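Local coordinates for protein SYE1 (Shewanella oneidensis, PDB 4AWS) that binds FMN and, as an Old Yellow Enzyme-like flavoprotein, probably uses NADH or NADPH to reduce carbon-carbon double bonds, at residues T26-S31 with A69-I74; G34-H39 with P77-G82; R233-T238 with H268-D273. The protein carries 1 engineered substitution. One frame throughout, in Å; residues are numbered along the deposited sequence.

Contact 1. Residues T26-S31 with A69-I74; sequences TRSRAS and AWTPGI. With FMN (flavin mononucleotide), chain B.
Ser28 and Trp70, both with backbone angles in the left-handed helical region, stand 4.6 Å apart at their CA atoms, and the two loop segments run from there in the same sense. Trp70 O accepts the N-H of Ala30 in its carbonyl plane (Ala30 N to Trp70 O 3.0 Å) and is also approached by the CA-H of Ser28. One residue back, the hydroxyl of Ser28 donates to the main chain: Ser28 OG to Ala69 O is 2.8 Å, coming almost straight onto the end of the carbonyl at a C=O...OG angle of 171°. With OG swung beside its own backbone N (chi1 -68°), Ser28 turns the hydroxyl across the gap. Ala30 points its methyl at the proline, CB lying 4.0 Å from Pro72 CB. Thr71 offers its methyl, CG2, to Ser28 OG and to the methyl of Thr26 (CG2 to CG2 3.9 Å), while its hydroxyl is bonded to Gln60. The indole of Trp70 swings clear: Ala69 CB sits 3.6 Å above its ring plane, over the centre, and NE1 reaches Asp134. Arg29 also turns outward, NH1 bonding Arg27 O nearly in the guanidinium plane at 3.0 Å and thus bracing its own loop, while NE is held by Gly353. At the other end Thr26 OG1 donates a hydrogen bond to FMN O4, 2.7 Å away, its methyl facing Thr71 instead. Two loops following the first and second strands of a TIM barrel thus lock together, one of them delivering a hydroxyl to the flavin pyrimidine carbonyl of the FMN site.

Contact 2. Residues G34-H39 with P77-G82; sequences GDVANH and PEQIAG. With BOG (octyl beta-D-glucopyranoside), chain D.
Val36 and Ala37 lie against the first turns of helix 77-92, in the loop that leads into helix 39-46, whose N-cap is Asn38; this is loop-to-helix packing on the outside of a TIM barrel. Opposite Ser31 the chain makes a G1 beta bulge at Asp35 and Val36. Gln79 reaches across to the loop. Its CG stands beside the backbone N (chi1 -77°) and the chain runs extended beyond it (chi2 167°), which carries the amide up to the loop. There Gln79 NE2 donates to Gly34 O at 2.9 Å, tilted 21° out of the carbonyl plane, and Gln79 CG rests 3.4 Å from Asp35 O. OE1 accepts from the backbone N-H groups of Tyr75 and Thr76, so that bonds at both ends of the amide fix its rotation. Val36 directs CG1 anti to its backbone N, down onto the helix backbone, where it meets Glu78 O at 3.4 Å. Asp35 keeps its carboxylate elsewhere, in a salt bridge with Lys66 and a hydrogen bond from Gln32. Water 1 spans the gap between the two segments, accepting from Ala37 N and donating to Gln79 O, 2.9 Å from each. Asn38 turns away from helix 77-92: OD1 caps Met41 N and ND2 is shared by Arg29 O and Ser31 OG. Beyond it the ring of His39 carries the sugar of the octyl glucoside, with C2 of the detergent 3.5 Å above the ring plane. Where the two backbones come closest, CA to CA, Gly82 has no side chain to intervene, and its CA lies 3.2 Å from Ala37 O in a CA-H...O contact.

Contact 3. Residues R233-T238 with H268-D273; sequences RLAPLT and HIAEVD. With FMN (flavin mononucleotide), chain B.
Arg233 and His268 bring their flat groups together at the C-terminal ends of neighbouring parallel strands of the TIM barrel. One face of the imidazole takes Arg233 NE, 3.2 Å above the ring plane and over its centre, with CD close by in a CH-pi contact. The guanidinium has Ala270 CB over one face and FMN N1 at its edge, in plane. Side chains of Arg233 and His268 run side by side in the same direction, but their planes are turned 53° apart, so they do not stack flat. Arg233 reaches the cofactor because CG is anti to the backbone N (chi1 -157°) and the chain stays extended to NE. Arg233 NH1 then donates to FMN O2 at 2.8 Å and to FMN O2' at 3.0 Å, while Arg233 NH2 donates to FMN O3' at 2.8 Å. One cation therefore grips both the pyrimidine carbonyl and the ribityl chain, and its positive charge beside N1 and O2 would probably stabilise the negative charge that builds up there when the flavin is reduced. His268 ND1 is bonded to Glu179, which helps fix the rotation of the ring against the arginine. Behind these groups the beta-alpha-beta unit is joined by Leu234 N to His268 O and Ala270 N to Leu234 O, both 2.9 Å. On the other side of the sheet Leu234 packs on Tyr252 and Leu259 of helix 248-262, Ile269 touches Tyr298, and Ile269 CG2 meets Pro236 CD. Past the strands the two loops stay in touch. Thr238 packs CG2 against the backbone of Glu271 to Asp273, and Ala270 O receives two waters, one of which links it to Leu237 N. The second lies 2.6 Å from Thr238 OG1, which donates to it.

From the N terminus, the loop after strand 20-22 supplies first 26-31 and then 34-39, and the loop after strand 53-60 and helix 77-92 supply 69-74 and 77-82 in the same order. Contacts 1 and 2 therefore cross along the chain, each closing a span of 37 residues, and tie the loop after strand 20-22 to the loop and helix after strand 53-60. They touch through Ser31 N and Val36 O, a probable hydrogen bond. Contact 3 follows in series, closing the unit of strand 230-234, helix 248-262 and strand 266-270 on the opposite side of the chain's centre. Contacts 1 and 3, centres about 22 Å apart, do not touch but both bind the FMN; contact 2 lies farther out.

Contact 1. Residues T26-S31 with A69-I74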
loop_
_atom_site.group_PDB
_atom_site.type_symbol
_atom_site.label_atom_id
_atom_site.label_comp_id
_atom_site.label_asym_id
_atom_site.label_seq_id
_atom_site.Cartn_x
_atom_site.Cartn_y
_atom_site.Cartn_z
ATOM N N THR A 26 4.887 4.593 -4.341
ATOM C CA THR A 26 5.857 5.564 -3.788
ATOM C C THR A 26 6.608 6.263 -4.914
ATOM O O THR A 26 7.223 5.606 -5.747
ATOM C CB THR A 26 6.837 4.763 -2.912
ATOM O OG1 THR A 26 6.188 4.342 -1.709
ATOM C CG2 THR A 26 8.060 5.573 -2.477
ATOM N N ARG A 27 6.565 7.585 -4.880
ATOM C CA ARG A 27 7.289 8.410 -5.864
ATOM C C ARG A 27 8.318 9.317 -5.225
ATOM O O ARG A 27 9.132 9.952 -5.932
ATOM C CB ARG A 27 6.334 9.231 -6.734
ATOM C CG ARG A 27 5.218 8.408 -7.379
ATOM C CD ARG A 27 5.705 7.189 -8.193
ATOM N NE ARG A 27 6.642 7.618 -9.239
ATOM C CZ ARG A 27 6.289 8.143 -10.415
ATOM N NH1 ARG A 27 5.026 8.234 -10.747
ATOM N NH2 ARG A 27 7.226 8.573 -11.234
ATOM N N SER A 28 8.334 9.426 -3.901
ATOM C CA SER A 28 9.342 10.219 -3.174
ATOM C C SER A 28 9.464 11.621 -3.736
ATOM O O SER A 28 10.567 12.116 -4.004
ATOM C CB SER A 28 10.652 9.455 -3.125
ATOM O OG SER A 28 10.529 8.308 -2.299
ATOM N N ARG A 29 8.316 12.296 -3.849
ATOM C CA ARG A 29 8.226 13.670 -4.364
ATOM C C ARG A 29 7.810 14.637 -3.277
ATOM O O ARG A 29 7.513 15.822 -3.592
ATOM C CB ARG A 29 7.241 13.758 -5.534
ATOM C CG ARG A 29 7.516 12.870 -6.741
ATOM C CD ARG A 29 8.850 13.207 -7.349
ATOM N NE ARG A 29 9.018 13.014 -8.800
ATOM C CZ ARG A 29 9.311 11.886 -9.424
ATOM N NH1 ARG A 29 9.292 10.728 -8.784
ATOM N NH2 ARG A 29 9.562 11.917 -10.730
ATOM N N ALA A 30 7.711 14.236 -2.024
ATOM C CA ALA A 30 7.161 15.135 -0.999
ATOM C C ALA A 30 8.096 16.326 -0.746
ATOM O O ALA A 30 9.321 16.218 -0.788
ATOM C CB ALA A 30 6.900 14.376 0.287
ATOM N N SER A 31 7.460 17.458 -0.472
ATOM C CA SER A 31 8.207 18.698 -0.254
ATOM C C SER A 31 9.017 18.613 1.054
ATOM O O SER A 31 8.588 18.056 2.053
ATOM C CB SER A 31 7.276 19.879 -0.208
ATOM O OG SER A 31 6.661 20.053 -1.428
ATOM N N ALA A 69 13.599 8.038 1.522
ATOM C CA ALA A 69 13.651 9.495 1.486
ATOM C C ALA A 69 12.442 10.067 0.779
ATOM O O ALA A 69 11.972 9.570 -0.226
ATOM C CB ALA A 69 14.923 9.948 0.791
ATOM N N TRP A 70 11.959 11.197 1.315
ATOM C CA TRP A 70 11.045 12.102 0.629
ATOM C C TRP A 70 9.663 11.507 0.435
ATOM O O TRP A 70 8.901 12.000 -0.429
ATOM C CB TRP A 70 11.590 12.648 -0.718
ATOM C CG TRP A 70 13.046 13.034 -0.653
ATOM C CD1 TRP A 70 13.641 13.888 0.242
ATOM C CD2 TRP A 70 14.079 12.552 -1.511
ATOM N NE1 TRP A 70 14.991 13.975 -0.033
ATOM C CE2 TRP A 70 15.283 13.160 -1.099
ATOM C CE3 TRP A 70 14.077 11.667 -2.596
ATOM C CZ2 TRP A 70 16.483 12.891 -1.747
ATOM C CZ3 TRP A 70 15.254 11.408 -3.221
ATOM C CH2 TRP A 70 16.457 12.018 -2.807
ATOM N N THR A 71 9.271 10.512 1.210
ATOM C CA THR A 71 7.888 10.034 1.173
ATOM C C THR A 71 7.022 10.927 2.020
ATOM O O THR A 71 7.458 11.474 3.046
ATOM C CB THR A 71 7.778 8.558 1.584
ATOM O OG1 THR A 71 8.193 8.369 2.950
ATOM C CG2 THR A 71 8.679 7.682 0.733
ATOM N N PRO A 72 5.773 11.163 1.620
ATOM C CA PRO A 72 4.892 12.075 2.350
ATOM C C PRO A 72 4.377 11.468 3.635
ATOM O O PRO A 72 3.984 10.295 3.654
ATOM C CB PRO A 72 3.704 12.292 1.383
ATOM C CG PRO A 72 3.660 10.980 0.608
ATOM C CD PRO A 72 5.128 10.612 0.411
ATOM N N GLY A 73 4.315 12.239 4.695
ATOM C CA GLY A 73 3.732 11.799 5.914
ATOM C C GLY A 73 2.260 12.145 6.041
ATOM O O GLY A 73 1.690 12.887 5.230
ATOM N N ILE A 74 1.613 11.625 7.113
ATOM C CA ILE A 74 0.221 11.919 7.394
ATOM C C ILE A 74 0.022 12.176 8.886
ATOM O O ILE A 74 -1.061 11.902 9.416
ATOM C CB ILE A 74 -0.713 10.846 6.788
ATOM C CG1 ILE A 74 -2.160 11.299 6.701
ATOM C CG2 ILE A 74 -0.562 9.496 7.501
ATOM C CD1 ILE A 74 -2.939 10.595 5.599
HETATM N N1 FMN B . 3.118 -0.985 -2.976
HETATM C C2 FMN B . 2.625 -0.543 -1.803
HETATM O O2 FMN B . 1.804 -1.215 -1.129
HETATM N N3 FMN B . 2.970 0.710 -1.354
HETATM C C4 FMN B . 3.806 1.580 -2.020
HETATM O O4 FMN B . 3.994 2.727 -1.569
HETATM C C4A FMN B . 4.402 1.050 -3.191
HETATM N N5 FMN B . 5.283 1.833 -3.902
HETATM C C5A FMN B . 5.670 1.390 -5.147
HETATM C C6 FMN B . 6.440 2.191 -5.952
HETATM C C7 FMN B . 6.797 1.849 -7.257
HETATM C C7M FMN B . 7.535 2.853 -8.115
HETATM C C8 FMN B . 6.386 0.622 -7.758
HETATM C C8M FMN B . 6.684 0.231 -9.141
HETATM C C9 FMN B . 5.601 -0.227 -6.960
HETATM C C9A FMN B . 5.247 0.133 -5.645
HETATM N N10 FMN B . 4.394 -0.659 -4.862
HETATM C C10 FMN B . 3.948 -0.218 -3.642
HETATM C "C1'" FMN B . 3.843 -1.915 -5.451
HETATM C "C2'" FMN B . 2.696 -1.649 -6.392
HETATM O "O2'" FMN B . 1.533 -1.170 -5.710
HETATM C "C3'" FMN B . 2.267 -2.904 -7.153
HETATM O "O3'" FMN B . 1.711 -3.872 -6.252
HETATM C "C4'" FMN B . 3.351 -3.580 -7.963
HETATM O "O4'" FMN B . 4.113 -2.608 -8.718
HETATM C "C5'" FMN B . 2.841 -4.698 -8.844
HETATM O "O5'" FMN B . 1.908 -4.215 -9.819
HETATM P P FMN B . 2.408 -3.930 -11.352
HETATM O O1P FMN B . 3.337 -2.741 -11.294
HETATM O O2P FMN B . 3.130 -5.192 -11.837
HETATM O O3P FMN B . 1.113 -3.634 -12.090
#

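Contact 2. Residues G34-H39 with P77-G82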
loop_
_atom_site.group_PDB
_atom_site.type_symbol
_atom_site.label_atom_id
_atom_site.label_comp_id
_atom_site.label_asym_id
_atom_site.label_seq_id
_atom_site.Cartn_x
_atom_site.Cartn_y
_atom_site.Cartn_z
ATOM N N GLY A 34 9.823 18.692 5.759
ATOM C CA GLY A 34 8.524 18.344 6.322
ATOM C C GLY A 34 7.794 17.165 5.700
ATOM O O GLY A 34 6.754 16.765 6.275
ATOM N N ASP A 35 8.290 16.633 4.592
ATOM C CA ASP A 35 7.667 15.459 3.934
ATOM C C ASP A 35 6.181 15.713 3.654
ATOM O O ASP A 35 5.295 14.957 4.040
ATOM C CB ASP A 35 7.875 14.200 4.775
ATOM C CG ASP A 35 9.308 13.707 4.817
ATOM O OD1 ASP A 35 10.085 13.982 3.865
ATOM O OD2 ASP A 35 9.625 13.043 5.821
ATOM N N VAL A 36 5.922 16.805 2.933
ATOM C CA VAL A 36 4.570 17.302 2.727
ATOM C C VAL A 36 4.094 17.048 1.301
ATOM O O VAL A 36 4.728 17.444 0.316
ATOM C CB VAL A 36 4.480 18.808 3.019
ATOM C CG1 VAL A 36 3.039 19.255 3.055
ATOM C CG2 VAL A 36 5.173 19.144 4.361
ATOM N N ALA A 37 2.934 16.374 1.150
ATOM C CA ALA A 37 2.309 16.223 -0.150
ATOM C C ALA A 37 2.062 17.605 -0.778
ATOM O O ALA A 37 1.840 18.584 -0.046
ATOM C CB ALA A 37 1.007 15.456 -0.029
ATOM N N ASN A 38 2.109 17.676 -2.101
ATOM C CA ASN A 38 2.252 18.968 -2.749
ATOM C C ASN A 38 1.525 19.063 -4.086
ATOM O O ASN A 38 0.828 18.143 -4.531
ATOM C CB ASN A 38 3.747 19.295 -2.874
ATOM C CG ASN A 38 4.433 18.224 -3.690
ATOM O OD1 ASN A 38 3.864 17.599 -4.569
ATOM N ND2 ASN A 38 5.695 18.014 -3.385
ATOM N N HIS A 39 1.703 20.237 -4.731
ATOM C CA HIS A 39 1.009 20.532 -5.970
ATOM C C HIS A 39 1.293 19.519 -7.035
ATOM O O HIS A 39 0.360 19.081 -7.740
ATOM C CB HIS A 39 1.431 21.912 -6.494
ATOM C CG HIS A 39 1.237 23.060 -5.609
ATOM N ND1 HIS A 39 2.250 23.450 -4.775
ATOM C CD2 HIS A 39 0.247 23.968 -5.518
ATOM C CE1 HIS A 39 1.841 24.564 -4.147
ATOM N NE2 HIS A 39 0.622 24.898 -4.595
ATOM N N PRO A 77 -0.011 18.680 10.907
ATOM C CA PRO A 77 -1.075 19.464 10.274
ATOM C C PRO A 77 -0.744 19.866 8.855
ATOM O O PRO A 77 -1.630 19.863 8.000
ATOM C CB PRO A 77 -1.148 20.714 11.227
ATOM C CG PRO A 77 -0.767 20.132 12.547
ATOM C CD PRO A 77 0.418 19.226 12.223
ATOM N N GLU A 78 0.497 20.231 8.558
ATOM C CA GLU A 78 0.884 20.619 7.217
ATOM C C GLU A 78 0.748 19.427 6.260
ATOM O O GLU A 78 0.379 19.590 5.106
ATOM C CB GLU A 78 2.322 21.112 7.209
ATOM C CG GLU A 78 2.498 22.363 8.082
ATOM C CD GLU A 78 2.763 22.110 9.549
ATOM O OE1 GLU A 78 2.644 21.098 10.249
ATOM O OE2 GLU A 78 3.185 23.115 10.211
ATOM N N GLN A 79 1.117 18.248 6.692
ATOM C CA GLN A 79 1.030 17.035 5.900
ATOM C C GLN A 79 -0.427 16.739 5.569
ATOM O O GLN A 79 -0.747 16.323 4.445
ATOM C CB GLN A 79 1.656 15.850 6.641
ATOM C CG GLN A 79 3.171 15.873 6.588
ATOM C CD GLN A 79 3.779 14.903 7.561
ATOM O OE1 GLN A 79 3.102 14.292 8.402
ATOM N NE2 GLN A 79 5.068 14.734 7.471
ATOM N N ILE A 80 -1.306 16.897 6.515
ATOM C CA ILE A 80 -2.742 16.697 6.286
ATOM C C ILE A 80 -3.235 17.675 5.215
ATOM O O ILE A 80 -3.979 17.307 4.321
ATOM C CB ILE A 80 -3.506 16.839 7.617
ATOM C CG1 ILE A 80 -3.128 15.699 8.563
ATOM C CG2 ILE A 80 -5.008 16.965 7.406
ATOM C CD1 ILE A 80 -3.614 15.900 9.982
ATOM N N ALA A 81 -2.809 18.932 5.328
ATOM C CA ALA A 81 -3.209 19.959 4.379
ATOM C C ALA A 81 -2.664 19.725 2.989
ATOM O O ALA A 81 -3.332 19.992 2.002
ATOM C CB ALA A 81 -2.726 21.308 4.944
ATOM N N GLY A 82 -1.421 19.224 2.913
ATOM C CA GLY A 82 -0.889 18.884 1.585
ATOM C C GLY A 82 -1.695 17.789 0.945
ATOM O O GLY A 82 -2.021 17.815 -0.242
HETATM C C1 BOG D . 1.518 24.961 -9.330
HETATM O O1 BOG D . 0.123 24.872 -9.042
HETATM C C2 BOG D . 2.168 25.545 -8.078
HETATM O O2 BOG D . 1.656 26.864 -7.893
HETATM C C3 BOG D . 3.684 25.620 -8.351
HETATM O O3 BOG D . 4.341 26.107 -7.215
HETATM C C4 BOG D . 4.216 24.220 -8.631
HETATM O O4 BOG D . 5.591 24.271 -8.957
HETATM C C5 BOG D . 3.409 23.615 -9.782
HETATM O O5 BOG D . 1.979 23.617 -9.495
HETATM C C6 BOG D . 3.799 22.151 -9.987
HETATM O O6 BOG D . 3.281 21.742 -11.261
HETATM C "C1'" BOG D . -0.623 24.429 -10.171
HETATM C "C2'" BOG D . -2.091 24.710 -9.877
HETATM C "C3'" BOG D . -2.970 24.806 -11.116
HETATM C "C4'" BOG D . -4.410 25.244 -10.817
HETATM C "C5'" BOG D . -5.276 25.083 -12.079
HETATM C "C6'" BOG D . -6.417 26.119 -12.152
HETATM C "C7'" BOG D . -7.478 25.541 -13.092
HETATM C "C8'" BOG D . -8.609 24.873 -12.278
HETATM O O HOH W 1 1.645 15.102 3.354
#

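Contact 3. Residues R233-T238 with H268-D273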
loop_
_atom_site.group_PDB
_atom_site.type_symbol
_atom_site.label_atom_id
_atom_site.label_comp_id
_atom_site.label_asym_id
_atom_site.label_seq_id
_atom_site.Cartn_x
_atom_site.Cartn_y
_atom_site.Cartn_z
ATOM N N ARG A 233 -3.996 -4.308 2.763
ATOM C CA ARG A 233 -3.146 -4.942 1.759
ATOM C C ARG A 233 -2.277 -6.027 2.413
ATOM O O ARG A 233 -1.660 -5.794 3.445
ATOM C CB ARG A 233 -2.234 -3.906 1.059
ATOM C CG ARG A 233 -1.793 -4.400 -0.298
ATOM C CD ARG A 233 -1.062 -3.356 -1.121
ATOM N NE ARG A 233 -1.161 -3.724 -2.529
ATOM C CZ ARG A 233 -0.361 -3.314 -3.509
ATOM N NH1 ARG A 233 0.761 -2.703 -3.273
ATOM N NH2 ARG A 233 -0.670 -3.631 -4.765
ATOM N N LEU A 234 -2.263 -7.204 1.767
ATOM C CA LEU A 234 -1.454 -8.352 2.168
ATOM C C LEU A 234 -0.623 -8.852 1.015
ATOM O O LEU A 234 -0.996 -8.678 -0.146
ATOM C CB LEU A 234 -2.346 -9.513 2.680
ATOM C CG LEU A 234 -3.225 -9.215 3.898
ATOM C CD1 LEU A 234 -4.096 -10.448 4.213
ATOM C CD2 LEU A 234 -2.389 -8.829 5.124
ATOM N N ALA A 235 0.477 -9.543 1.315
ATOM C CA ALA A 235 1.376 -10.153 0.344
ATOM C C ALA A 235 1.689 -11.576 0.781
ATOM O O ALA A 235 2.686 -11.851 1.444
ATOM C CB ALA A 235 2.662 -9.366 0.214
ATOM N N PRO A 236 0.785 -12.532 0.448
ATOM C CA PRO A 236 0.985 -13.900 1.000
ATOM C C PRO A 236 2.249 -14.586 0.554
ATOM O O PRO A 236 2.812 -15.356 1.348
ATOM C CB PRO A 236 -0.272 -14.629 0.476
ATOM C CG PRO A 236 -1.299 -13.572 0.314
ATOM C CD PRO A 236 -0.502 -12.356 -0.218
ATOM N N LEU A 237 2.675 -14.378 -0.701
ATOM C CA LEU A 237 3.693 -15.233 -1.279
ATOM C C LEU A 237 4.968 -14.525 -1.703
ATOM O O LEU A 237 5.992 -15.185 -1.891
ATOM C CB LEU A 237 3.136 -16.014 -2.490
ATOM C CG LEU A 237 1.990 -16.947 -2.149
ATOM C CD1 LEU A 237 1.509 -17.620 -3.436
ATOM C CD2 LEU A 237 2.350 -18.014 -1.152
ATOM N N THR A 238 4.961 -13.227 -1.918
ATOM C CA THR A 238 6.194 -12.518 -2.228
ATOM C C THR A 238 7.027 -12.430 -0.934
ATOM O O THR A 238 6.516 -12.495 0.168
ATOM C CB THR A 238 5.927 -11.143 -2.828
ATOM O OG1 THR A 238 5.108 -10.417 -1.906
ATOM C CG2 THR A 238 5.221 -11.256 -4.170
ATOM N N HIS A 268 -6.769 -6.270 -0.456
ATOM C CA HIS A 268 -5.914 -6.031 -1.599
ATOM C C HIS A 268 -4.721 -6.958 -1.512
ATOM O O HIS A 268 -3.991 -6.903 -0.538
ATOM C CB HIS A 268 -5.550 -4.554 -1.605
ATOM C CG HIS A 268 -4.785 -4.036 -2.776
ATOM N ND1 HIS A 268 -4.471 -2.688 -2.860
ATOM C CD2 HIS A 268 -4.289 -4.602 -3.884
ATOM C CE1 HIS A 268 -3.824 -2.506 -4.008
ATOM N NE2 HIS A 268 -3.669 -3.651 -4.687
ATOM N N ILE A 269 -4.558 -7.807 -2.516
ATOM C CA ILE A 269 -3.464 -8.758 -2.574
ATOM C C ILE A 269 -2.404 -8.225 -3.546
ATOM O O ILE A 269 -2.660 -8.031 -4.739
ATOM C CB ILE A 269 -3.955 -10.147 -3.010
ATOM C CG1 ILE A 269 -5.058 -10.660 -2.103
ATOM C CG2 ILE A 269 -2.778 -11.108 -3.125
ATOM C CD1 ILE A 269 -4.704 -10.837 -0.646
ATOM N N ALA A 270 -1.195 -8.043 -3.018
ATOM C CA ALA A 270 -0.017 -7.655 -3.793
ATOM C C ALA A 270 0.631 -8.933 -4.281
ATOM O O ALA A 270 1.373 -9.613 -3.561
ATOM C CB ALA A 270 0.907 -6.821 -2.949
ATOM N N GLU A 271 0.292 -9.326 -5.509
ATOM C CA GLU A 271 0.619 -10.605 -6.087
ATOM C C GLU A 271 2.039 -10.673 -6.641
ATOM O O GLU A 271 2.617 -11.768 -6.789
ATOM C CB GLU A 271 -0.452 -10.951 -7.134
ATOM C CG GLU A 271 -0.363 -12.259 -7.821
ATOM C CD GLU A 271 -1.570 -12.572 -8.679
ATOM O OE1 GLU A 271 -2.515 -11.732 -8.722
ATOM O OE2 GLU A 271 -1.524 -13.648 -9.344
ATOM N N VAL A 272 2.582 -9.529 -7.030
ATOM C CA VAL A 272 3.946 -9.370 -7.533
ATOM C C VAL A 272 4.556 -8.183 -6.811
ATOM O O VAL A 272 3.845 -7.180 -6.608
ATOM C CB VAL A 272 3.982 -9.119 -9.051
ATOM C CG1 VAL A 272 5.404 -8.853 -9.553
ATOM C CG2 VAL A 272 3.327 -10.274 -9.807
ATOM N N ASP A 273 5.840 -8.277 -6.499
ATOM C CA ASP A 273 6.589 -7.112 -5.991
ATOM C C ASP A 273 7.830 -6.997 -6.863
ATOM O O ASP A 273 8.678 -7.903 -6.813
ATOM C CB ASP A 273 6.891 -7.209 -4.504
ATOM C CG ASP A 273 7.131 -5.812 -3.894
ATOM O OD1 ASP A 273 6.448 -4.776 -4.334
ATOM O OD2 ASP A 273 7.853 -5.760 -2.915
HETATM N N1 FMN B . 3.118 -0.985 -2.976
HETATM C C2 FMN B . 2.625 -0.543 -1.803
HETATM O O2 FMN B . 1.804 -1.215 -1.129
HETATM N N3 FMN B . 2.970 0.710 -1.354
HETATM C C4 FMN B . 3.806 1.580 -2.020
HETATM O O4 FMN B . 3.994 2.727 -1.569
HETATM C C4A FMN B . 4.402 1.050 -3.191
HETATM N N5 FMN B . 5.283 1.833 -3.902
HETATM C C5A FMN B . 5.670 1.390 -5.147
HETATM C C6 FMN B . 6.440 2.191 -5.952
HETATM C C7 FMN B . 6.797 1.849 -7.257
HETATM C C7M FMN B . 7.535 2.853 -8.115
HETATM C C8 FMN B . 6.386 0.622 -7.758
HETATM C C8M FMN B . 6.684 0.231 -9.141
HETATM C C9 FMN B . 5.601 -0.227 -6.960
HETATM C C9A FMN B . 5.247 0.133 -5.645
HETATM N N10 FMN B . 4.394 -0.659 -4.862
HETATM C C10 FMN B . 3.948 -0.218 -3.642
HETATM C "C1'" FMN B . 3.843 -1.915 -5.451
HETATM C "C2'" FMN B . 2.696 -1.649 -6.392
HETATM O "O2'" FMN B . 1.533 -1.170 -5.710
HETATM C "C3'" FMN B . 2.267 -2.904 -7.153
HETATM O "O3'" FMN B . 1.711 -3.872 -6.252
HETATM C "C4'" FMN B . 3.351 -3.580 -7.963
HETATM O "O4'" FMN B . 4.113 -2.608 -8.718
HETATM C "C5'" FMN B . 2.841 -4.698 -8.844
HETATM O "O5'" FMN B . 1.908 -4.215 -9.819
HETATM P P FMN B . 2.408 -3.930 -11.352
HETATM O O1P FMN B . 3.337 -2.741 -11.294
HETATM O O2P FMN B . 3.130 -5.192 -11.837
HETATM O O3P FMN B . 1.113 -3.634 -12.090
HETATM O O HOH W 2 1.901 -12.359 -2.650
HETATM O O HOH W 3 3.944 -8.369 -3.092
#